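Local coordinates for protein putative NAD(P)H-flavin oxidoreductase (Neisseria meningitidis serogroup A / serotype 4A, PDB 6WT2) that binds FMN and probably uses NAD(P)H to reduce nitro compounds, as a member of the nitroreductase family that includes NfsB-like chloramphenicol reductases, at residues A95-P100 against A126-D131; I132-L135 against R139-F142. All coordinates share one frame; numbering follows the deposited sequence. Where two conformers were deposited one is given.

Interaction 1: A95-P100 against A126-D131. With NIO (nicotinic acid), chain E.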
loop_
_atom_site.group_PDB
_atom_site.type_symbol
_atom_site.label_atom_id
_atom_site.label_comp_id
_atom_site.label_asym_id
_atom_site.label_seq_id
_atom_site.Cartn_x
_atom_site.Cartn_y
_atom_site.Cartn_z
ATOM N N ALA A 95 -15.083 -8.926 5.392
ATOM C CA ALA A 95 -15.432 -7.560 5.780
ATOM C C ALA A 95 -16.566 -7.025 4.897
ATOM O O ALA A 95 -16.448 -6.002 4.218
ATOM C CB ALA A 95 -14.199 -6.668 5.713
ATOM N N ARG A 96 -17.686 -7.752 4.924
ATOM C CA ARG A 96 -18.893 -7.350 4.216
ATOM C C ARG A 96 -19.493 -6.085 4.826
ATOM O O ARG A 96 -19.305 -5.782 6.009
ATOM C CB ARG A 96 -19.939 -8.467 4.261
ATOM C CG ARG A 96 -19.569 -9.724 3.503
ATOM C CD ARG A 96 -20.596 -10.823 3.762
ATOM N NE ARG A 96 -21.964 -10.318 3.663
ATOM C CZ ARG A 96 -22.660 -10.236 2.532
ATOM N NH1 ARG A 96 -22.126 -10.619 1.376
ATOM N NH2 ARG A 96 -23.899 -9.762 2.557
ATOM N N PHE A 97 -20.263 -5.360 4.007
ATOM C CA PHE A 97 -20.944 -4.155 4.487
ATOM C C PHE A 97 -21.806 -4.422 5.727
ATOM O O PHE A 97 -21.996 -3.520 6.549
ATOM C CB PHE A 97 -21.821 -3.561 3.375
ATOM C CG PHE A 97 -22.984 -4.432 3.011
ATOM C CD1 PHE A 97 -24.239 -4.204 3.562
ATOM C CD2 PHE A 97 -22.813 -5.515 2.163
ATOM C CE1 PHE A 97 -25.304 -5.024 3.257
ATOM C CE2 PHE A 97 -23.880 -6.344 1.849
ATOM C CZ PHE A 97 -25.127 -6.095 2.399
ATOM N N ASP A 98 -22.347 -5.635 5.871
ATOM C CA ASP A 98 -23.256 -5.961 6.970
ATOM C C ASP A 98 -22.568 -6.705 8.116
ATOM O O ASP A 98 -23.251 -7.280 8.972
ATOM C CB ASP A 98 -24.454 -6.768 6.455
ATOM C CG ASP A 98 -24.047 -8.035 5.684
ATOM O OD1 ASP A 98 -22.872 -8.458 5.752
ATOM O OD2 ASP A 98 -24.917 -8.611 4.989
ATOM N N SER A 99 -21.187 -6.694 8.168
ATOM C CA SER A 99 -20.542 -7.420 9.260
ATOM C C SER A 99 -20.426 -6.547 10.510
ATOM O O SER A 99 -20.427 -5.315 10.421
ATOM C CB SER A 99 -19.153 -7.892 8.826
ATOM O OG SER A 99 -18.324 -6.801 8.469
ATOM N N PRO A 100 -20.350 -7.155 11.701
ATOM C CA PRO A 100 -20.141 -6.347 12.918
ATOM C C PRO A 100 -18.875 -5.511 12.867
ATOM O O PRO A 100 -18.835 -4.409 13.434
ATOM C CB PRO A 100 -20.072 -7.399 14.034
ATOM C CG PRO A 100 -20.805 -8.587 13.488
ATOM C CD PRO A 100 -20.567 -8.581 12.003
ATOM N N ALA A 126 -23.662 -1.054 -2.194
ATOM C CA ALA A 126 -23.587 -0.790 -3.623
ATOM C C ALA A 126 -22.142 -0.704 -4.083
ATOM O O ALA A 126 -21.783 -1.241 -5.139
ATOM C CB ALA A 126 -24.333 0.502 -3.952
ATOM N N PHE A 127 -21.296 -0.045 -3.287
ATOM C CA PHE A 127 -19.869 0.017 -3.591
ATOM C C PHE A 127 -19.286 -1.383 -3.720
ATOM O O PHE A 127 -18.635 -1.716 -4.717
ATOM C CB PHE A 127 -19.141 0.805 -2.494
ATOM C CG PHE A 127 -17.645 0.653 -2.535
ATOM C CD1 PHE A 127 -16.917 1.175 -3.587
ATOM C CD2 PHE A 127 -16.969 -0.007 -1.527
ATOM C CE1 PHE A 127 -15.523 1.030 -3.643
ATOM C CE2 PHE A 127 -15.582 -0.160 -1.575
ATOM C CZ PHE A 127 -14.862 0.363 -2.633
ATOM N N GLN A 128 -19.542 -2.231 -2.725
ATOM C CA GLN A 128 -18.945 -3.559 -2.709
ATOM C C GLN A 128 -19.571 -4.479 -3.747
ATOM O O GLN A 128 -18.885 -5.334 -4.310
ATOM C CB GLN A 128 -19.083 -4.169 -1.320
ATOM C CG GLN A 128 -18.191 -3.529 -0.294
ATOM C CD GLN A 128 -18.192 -4.320 0.984
ATOM O OE1 GLN A 128 -19.207 -4.919 1.338
ATOM N NE2 GLN A 128 -17.059 -4.353 1.675
ATOM N N ALA A 129 -20.875 -4.350 -3.989
ATOM C CA ALA A 129 -21.521 -5.278 -4.912
ATOM C C ALA A 129 -21.334 -4.869 -6.370
ATOM O O ALA A 129 -21.145 -5.732 -7.230
ATOM C CB ALA A 129 -23.011 -5.395 -4.586
ATOM N N ASP A 130 -21.369 -3.567 -6.662
ATOM C CA ASP A 130 -21.518 -3.077 -8.030
ATOM C C ASP A 130 -20.304 -2.335 -8.573
ATOM O O ASP A 130 -20.062 -2.390 -9.783
ATOM C CB ASP A 130 -22.731 -2.142 -8.133
ATOM C CG ASP A 130 -24.049 -2.851 -7.871
ATOM O OD1 ASP A 130 -24.106 -4.086 -8.049
ATOM O OD2 ASP A 130 -25.033 -2.169 -7.501
ATOM N N ASP A 131 -19.550 -1.632 -7.726
ATOM C CA ASP A 131 -18.459 -0.795 -8.219
ATOM C C ASP A 131 -17.136 -1.550 -8.248
ATOM O O ASP A 131 -16.519 -1.693 -9.306
ATOM C CB ASP A 131 -18.329 0.474 -7.373
ATOM C CG ASP A 131 -19.498 1.417 -7.556
ATOM O OD1 ASP A 131 -20.028 1.496 -8.687
ATOM O OD2 ASP A 131 -19.890 2.071 -6.564
HETATM N N NIO E . -16.817 5.639 -1.317
HETATM C C1 NIO E . -16.391 6.190 -0.171
HETATM C C2 NIO E . -15.307 5.654 0.512
HETATM C C3 NIO E . -14.660 4.531 0.010
HETATM C C4 NIO E . -15.128 3.971 -1.169
HETATM C C5 NIO E . -16.215 4.551 -1.818
HETATM C C6 NIO E . -14.844 6.279 1.800
HETATM O O1 NIO E . -13.769 5.885 2.295
HETATM O O2 NIO E . -15.550 7.166 2.344
#
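Gln128 reaches from helix 114-131 to the loop 95-100 and meets its backbone with both ends of the side-chain amide. NE2 gives a nearly straight hydrogen bond to Ala95 O at 3.1 Å, with an N-H...O angle of 168°. The carbonyl oxygen lies almost in the plane of the amide. OE1 takes a weak, bent bond from Phe97 N at 2.9 Å. The chain of Gln128 is extended beyond CG, which carries the amide to the loop. The amide is buried, and this is the close part of the contact. The straight NE2 bond mainly sets which way round the amide sits, and the weak OE1 bond agrees with it. Phe97 touches the same oxygen with the edge of its ring, CD2 lying 3.7 Å from OE1. Ring and amide planes stand 82° apart. Trp144 of helix 138-162 and Leu135 also pack on Gln128.

The other end of the loop is more exposed, and Asp98 and Ser99 do not touch segment 126-131. There Arg96 grips Asp98 side-on in a salt bridge, with NE to OD1 and NH2 to OD2, both at 2.9 Å. Ser99 is the N-cap of helix 100-108. Its OG bonds to Arg96 O at 2.8 Å, and Ser99 N bonds to that same oxygen in a type I turn.

One residue back on helix 114-131, nicotinic acid covers one face of the Phe127 ring, with C4 of the ligand over the ring centre and 3.9 Å from Phe127 CE1. Beside this pocket residue, the buried amide has both donor and acceptor matched by main-chain groups, so the contact is directional, though one bond is weak.

Interaction 2: I132-L135 against R139-F142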
loop_
_atom_site.group_PDB
_atom_site.type_symbol
_atom_site.label_atom_id
_atom_site.label_comp_id
_atom_site.label_asym_id
_atom_site.label_seq_id
_atom_site.Cartn_x
_atom_site.Cartn_y
_atom_site.Cartn_z
ATOM N N ILE A 132 -16.687 -2.033 -7.091
ATOM C CA ILE A 132 -15.440 -2.785 -7.047
ATOM C C ILE A 132 -15.697 -4.285 -7.136
ATOM O O ILE A 132 -14.765 -5.044 -7.423
ATOM C CB ILE A 132 -14.640 -2.388 -5.790
ATOM C CG1 ILE A 132 -13.190 -2.857 -5.872
ATOM C CG2 ILE A 132 -15.349 -2.856 -4.470
ATOM C CD1 ILE A 132 -12.283 -2.111 -4.909
ATOM N N LYS A 133 -16.938 -4.728 -6.904
ATOM C CA LYS A 133 -17.395 -6.090 -7.200
ATOM C C LYS A 133 -16.578 -7.138 -6.437
ATOM O O LYS A 133 -15.856 -7.949 -7.015
ATOM C CB LYS A 133 -17.347 -6.363 -8.709
ATOM C CG LYS A 133 -18.366 -5.590 -9.512
ATOM C CD LYS A 133 -18.489 -6.150 -10.918
ATOM C CE LYS A 133 -19.918 -6.031 -11.403
ATOM N NZ LYS A 133 -20.861 -6.563 -10.376
ATOM N N ILE A 134 -16.736 -7.121 -5.114
ATOM C CA ILE A 134 -16.004 -8.039 -4.252
ATOM C C ILE A 134 -16.931 -8.892 -3.388
ATOM O O ILE A 134 -16.457 -9.595 -2.500
ATOM C CB ILE A 134 -14.984 -7.286 -3.373
ATOM C CG1 ILE A 134 -15.688 -6.214 -2.519
ATOM C CG2 ILE A 134 -13.864 -6.702 -4.223
ATOM C CD1 ILE A 134 -14.763 -5.495 -1.544
ATOM N N LEU A 135 -18.242 -8.854 -3.628
ATOM C CA LEU A 135 -19.197 -9.602 -2.812
ATOM C C LEU A 135 -19.548 -10.977 -3.369
ATOM O O LEU A 135 -20.327 -11.701 -2.741
ATOM C CB LEU A 135 -20.489 -8.807 -2.633
ATOM C CG LEU A 135 -20.409 -7.587 -1.731
ATOM C CD1 LEU A 135 -21.771 -7.322 -1.134
ATOM C CD2 LEU A 135 -19.367 -7.795 -0.643
ATOM N N ARG A 139 -12.476 -14.505 -1.466
ATOM C CA ARG A 139 -11.070 -14.167 -1.672
ATOM C C ARG A 139 -10.910 -12.734 -2.168
ATOM O O ARG A 139 -9.966 -12.039 -1.772
ATOM C CB ARG A 139 -10.413 -15.147 -2.649
ATOM C CG ARG A 139 -8.896 -15.239 -2.474
ATOM C CD ARG A 139 -8.125 -15.074 -3.792
ATOM N NE ARG A 139 -7.208 -16.187 -4.051
ATOM C CZ ARG A 139 -5.911 -16.188 -3.752
ATOM N NH1 ARG A 139 -5.354 -15.132 -3.176
ATOM N NH2 ARG A 139 -5.171 -17.251 -4.027
ATOM N N ALA A 140 -11.816 -12.274 -3.037
ATOM C CA ALA A 140 -11.759 -10.885 -3.493
ATOM C C ALA A 140 -12.021 -9.925 -2.343
ATOM O O ALA A 140 -11.371 -8.876 -2.234
ATOM C CB ALA A 140 -12.762 -10.655 -4.622
ATOM N N LEU A 141 -12.960 -10.277 -1.465
ATOM C CA LEU A 141 -13.203 -9.484 -0.268
ATOM C C LEU A 141 -11.968 -9.438 0.628
ATOM O O LEU A 141 -11.606 -8.372 1.137
ATOM C CB LEU A 141 -14.409 -10.062 0.469
ATOM C CG LEU A 141 -15.212 -9.294 1.511
ATOM C CD1 LEU A 141 -15.470 -7.836 1.177
ATOM C CD2 LEU A 141 -16.538 -10.021 1.652
ATOM N N PHE A 142 -11.309 -10.585 0.839
ATOM C CA PHE A 142 -10.088 -10.595 1.643
ATOM C C PHE A 142 -8.984 -9.784 0.968
ATOM O O PHE A 142 -8.259 -9.028 1.629
ATOM C CB PHE A 142 -9.642 -12.042 1.890
ATOM C CG PHE A 142 -8.299 -12.168 2.579
ATOM C CD1 PHE A 142 -8.128 -11.747 3.891
ATOM C CD2 PHE A 142 -7.216 -12.728 1.915
ATOM C CE1 PHE A 142 -6.900 -11.871 4.526
ATOM C CE2 PHE A 142 -5.983 -12.859 2.545
ATOM C CZ PHE A 142 -5.821 -12.425 3.842
#
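Ile134 has CG1 between its backbone N and carbonyl carbon (chi1 58°), which sets CG1 toward Leu141, and the extended chi2 carries CD1 on to it. Leu141 has CG anti to its own backbone N (chi1 -161°), and chi2 (41°) turns CD1 to the isoleucine. The two methyls, Ile134 CD1 and Leu141 CD1, meet at 3.7 Å, while the side chains as a whole cross at about a right angle. The other branch of Ile134 goes to Ala140: CG2 lies 4.1 Å from Ala140 CB and 3.9 Å from Ala140 O. One isoleucine therefore covers two successive residues of the helix. Its backbone also takes part, since Ile134 O packs 3.6 Å from Leu141 CB. Leu135 adds a lighter touch, CD2 to Leu141 CD2 at 4.3 Å. Its CB points away from the helix, but the end of the side chain comes back.

Lys133 is the first residue after helix 114-131 to leave helical backbone angles, with positive phi. Asp137 OD1 accepts a hydrogen bond from Arg139 N at the start of helix 138-162. The second subunit is close by: Ile132 packs on its Tyr175. Trp144 also packs on Ile134.

The join is mostly methyl groups and aliphatic carbons, with two carbonyl oxygens touching carbon. Apolar side chains of the connection pack on the start of helix 138-162, so the contact is apolar and non-directional.

How the interactions relate
From the N terminus, the chain leaves strand 85-92 and enters the loop 95-100. It then runs through helices 100-108 and 114-131, and interaction 1 closes this long, mostly helical loop. Interaction 2 follows in series and closes a much shorter one, the turn from helix 114-131 into helix 138-162. The two neither nest nor cross. Their centres lie 9 Å apart, and they touch: Gln128 O probably accepts a hydrogen bond from Ile134 N at 2.9 Å, and Arg96 packs on Leu141. Together they tie the loop after the strand to two successive helices, on a side of the chain that meets the second subunit.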